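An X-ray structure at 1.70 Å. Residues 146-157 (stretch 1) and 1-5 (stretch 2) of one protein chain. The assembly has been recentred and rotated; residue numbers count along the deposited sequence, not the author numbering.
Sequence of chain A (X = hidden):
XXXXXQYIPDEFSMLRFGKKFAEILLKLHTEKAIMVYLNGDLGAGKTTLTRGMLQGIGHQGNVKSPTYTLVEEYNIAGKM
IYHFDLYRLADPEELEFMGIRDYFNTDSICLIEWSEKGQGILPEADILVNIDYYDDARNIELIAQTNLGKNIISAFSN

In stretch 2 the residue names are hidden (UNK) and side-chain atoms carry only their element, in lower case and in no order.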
# COMPACT_ATOMS: atom_id res chain seq x y z
N THR A 146 -11.11 -6.14 6.41
CA THR A 146 -11.31 -6.11 7.88
C THR A 146 -12.28 -5.01 8.21
O THR A 146 -12.62 -4.14 7.43
CB THR A 146 -9.98 -5.83 8.60
OG1 THR A 146 -9.51 -4.54 8.18
CG2 THR A 146 -8.94 -6.91 8.37
N ASN A 147 -12.61 -4.91 9.53
CA ASN A 147 -13.37 -3.75 9.98
C ASN A 147 -12.65 -2.45 9.72
O ASN A 147 -13.25 -1.44 9.37
CB ASN A 147 -13.55 -3.97 11.52
CG ASN A 147 -14.52 -2.96 12.07
OD1 ASN A 147 -15.73 -3.04 11.82
ND2 ASN A 147 -14.00 -1.98 12.81
N LEU A 148 -11.32 -2.44 9.92
CA LEU A 148 -10.56 -1.21 9.66
C LEU A 148 -10.68 -0.89 8.15
O LEU A 148 -10.87 0.27 7.81
CB LEU A 148 -9.08 -1.40 10.07
CG LEU A 148 -8.18 -0.18 9.73
CD1 LEU A 148 -8.68 1.13 10.27
CD2 LEU A 148 -6.75 -0.45 10.19
N GLY A 149 -10.61 -1.94 7.34
CA GLY A 149 -10.78 -1.69 5.87
C GLY A 149 -12.09 -1.02 5.57
O GLY A 149 -12.25 -0.07 4.79
N LYS A 150 -13.18 -1.51 6.23
CA LYS A 150 -14.47 -0.86 6.07
C LYS A 150 -14.48 0.59 6.41
O LYS A 150 -15.01 1.47 5.74
CB LYS A 150 -15.56 -1.64 6.82
CG LYS A 150 -16.78 -0.76 7.09
CD LYS A 150 -18.06 -1.59 7.11
CE LYS A 150 -19.28 -0.70 7.30
NZ LYS A 150 -19.50 0.18 6.11
N ASN A 151 -13.80 0.96 7.55
CA ASN A 151 -13.66 2.32 7.99
C ASN A 151 -12.85 3.19 7.01
O ASN A 151 -13.16 4.35 6.79
CB ASN A 151 -13.02 2.34 9.39
CG ASN A 151 -14.08 1.90 10.44
OD1 ASN A 151 -15.27 2.11 10.23
ND2 ASN A 151 -13.62 1.38 11.55
N ILE A 152 -11.84 2.56 6.41
CA ILE A 152 -11.05 3.28 5.40
C ILE A 152 -11.90 3.64 4.18
O ILE A 152 -11.87 4.76 3.72
CB ILE A 152 -9.83 2.46 4.95
CG1 ILE A 152 -8.79 2.35 6.07
CG2 ILE A 152 -9.19 3.14 3.73
CD1 ILE A 152 -7.83 1.21 5.91
N ILE A 153 -12.67 2.64 3.71
CA ILE A 153 -13.51 2.89 2.55
C ILE A 153 -14.60 3.92 2.83
O ILE A 153 -14.86 4.80 2.00
CB ILE A 153 -14.10 1.55 2.04
CG1 ILE A 153 -12.97 0.87 1.23
CG2 ILE A 153 -15.30 1.84 1.13
CD1 ILE A 153 -13.27 -0.53 0.75
N SER A 154 -15.15 3.89 4.03
CA SER A 154 -16.21 4.83 4.40
C SER A 154 -15.65 6.25 4.43
O SER A 154 -16.38 7.21 4.18
CB SER A 154 -16.85 4.48 5.74
OG SER A 154 -15.90 4.69 6.78
N ALA A 155 -14.35 6.36 4.71
CA ALA A 155 -13.74 7.70 4.77
C ALA A 155 -13.68 8.38 3.43
O ALA A 155 -13.57 9.62 3.35
CB ALA A 155 -12.37 7.59 5.43
N PHE A 156 -13.78 7.64 2.33
CA PHE A 156 -13.70 8.21 1.00
C PHE A 156 -14.92 9.03 0.60
O PHE A 156 -14.85 9.80 -0.36
CB PHE A 156 -13.43 7.12 -0.04
CG PHE A 156 -11.96 6.82 -0.14
CD1 PHE A 156 -11.16 7.58 -0.98
CD2 PHE A 156 -11.38 5.81 0.60
CE1 PHE A 156 -9.83 7.28 -1.13
CE2 PHE A 156 -10.04 5.47 0.42
CZ PHE A 156 -9.26 6.26 -0.40
N SER A 157 -16.01 8.86 1.33
CA SER A 157 -17.26 9.54 1.05
C SER A 157 -17.14 11.06 1.04
O SER A 157 -16.10 11.63 1.34
CB SER A 157 -18.33 9.13 2.08
OG SER A 157 -18.52 7.73 2.12
N UNK A 1 -15.42 -6.64 1.88
CA UNK A 1 -16.49 -5.85 2.56
C UNK A 1 -17.01 -4.78 1.60
O UNK A 1 -17.32 -5.06 0.44
c UNK A 1 -15.97 -5.19 3.83
s UNK A 1 -15.01 -7.56 5.12
c UNK A 1 -14.81 -7.83 7.02
c UNK A 1 -16.10 -5.99 5.10
N UNK A 2 -17.07 -3.54 2.10
CA UNK A 2 -17.53 -2.46 1.20
C UNK A 2 -16.47 -2.30 0.12
O UNK A 2 -15.38 -2.94 0.24
c UNK A 2 -19.69 0.50 1.42
c UNK A 2 -19.35 -0.87 1.97
c UNK A 2 -17.86 -1.18 1.93
o UNK A 2 -19.47 1.50 2.15
o UNK A 2 -20.20 0.61 0.28
N UNK A 3 -16.86 -1.67 -0.98
CA UNK A 3 -15.89 -1.46 -2.06
C UNK A 3 -15.97 -0.04 -2.60
O UNK A 3 -16.95 0.69 -2.47
o UNK A 3 -15.07 -2.73 -3.95
c UNK A 3 -16.23 -2.45 -3.21
N UNK A 4 -14.87 0.39 -3.25
CA UNK A 4 -14.85 1.65 -3.95
C UNK A 4 -14.32 1.35 -5.38
O UNK A 4 -13.34 0.62 -5.44
c UNK A 4 -12.32 4.62 -3.67
c UNK A 4 -13.92 2.70 -3.35
c UNK A 4 -14.67 4.81 -4.50
c UNK A 4 -13.49 3.86 -4.27
N UNK A 5 -15.00 1.91 -6.36
CA UNK A 5 -14.44 1.80 -7.74
C UNK A 5 -14.13 3.23 -8.19
O UNK A 5 -15.01 4.09 -8.23
c UNK A 5 -15.30 1.02 -8.70
c UNK A 5 -16.66 1.60 -9.02
o UNK A 5 -14.61 0.94 -10.02
O HOH W 1 -17.62 0.85 4.22

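Position 1 carries four side-chain atoms beyond the backbone, three carbons and one sulfur, in an unbranched chain. Two carbons lead to the sulfur and a last carbon lies beyond it. That terminal carbon rests against the carbonyl C of Thr146, just where the helix of stretch 1 is about to begin. A thioether within an unbranched chain identifies methionine, Met1. Its CA-to-CB bond points toward the helix and its CE atom lies 4.0 Å from Thr146 C and 4.4 Å from Asn147 N, so the side chain covers backbone rather than another side chain. The residue is poorly ordered, and this end of the contact is correspondingly less well defined.

Position 2 has three side-chain carbons in a row, the third bearing two oxygens. Its CB lies 4.0 Å from Ile153 CG2, its backbone O approaches Ile153 CD1 to 3.2 Å, a close contact of a methyl group with a carbonyl oxygen, and the two oxygens at its end lie on the side of Lys150. A carboxylate at the end of a two-methylene chain is that of glutamate, Glu2. The carboxylate faces the amino group of Lys150, but Glu2 OE1 and Lys150 NZ are 4.2 Å apart, too far for a salt bridge. A water fills the gap: it accepts a hydrogen bond from Lys150 NZ at 2.7 Å and donates to Glu2 OE1 at 2.9 Å and to Lys150 O at 3.1 Å. The charges are thus linked through solvent, and the same water ties the carboxylate to the helix backbone.

At position 3 the side chain is one carbon followed by one oxygen, with no branch, and its nearest approach to stretch 1 is a distant 5.3 Å, from CB to Ile153 CD1. A lone hydroxymethyl group makes this serine, Ser3. Its CA-to-CB bond points away from the helix, and its hydroxyl is hydrogen-bonded elsewhere in the structure. What meets stretch 1 is the backbone, with Ser3 CA 4.0 Å from Ile153 CD1.

Position 4 shows four carbons, forked at the second. One of the two terminal carbons sits over a face of the Phe156 ring. The fork one carbon beyond CB distinguishes leucine, Leu4, from isoleucine. Its CD2 lies 4.2 Å from Phe156 CD1, and the CD2 methyl is only 15° off the ring normal, a CH-pi contact.

Position 5 has one carbon that carries an oxygen and a second carbon, all out of reach of stretch 1. Branching at CB with a hydroxyl and a methyl gives threonine, Thr5.

The contact therefore works mainly by packing, with no direct hydrogen bond between the stretches and 410 Å² buried in all. Ile153, buried and directed toward stretch 2, is its centre, touching Glu2, Ser3 and the backbone N of Leu4. Phe156 extends the apolar surface beneath Leu4, Met1 covers the start of the helix, and the water joins Lys150 to Glu2 at the exposed margin. Thr146 OG1 caps that start by accepting from Gly149 N at 2.9 Å.

Stretch 2 1-5: MESLT
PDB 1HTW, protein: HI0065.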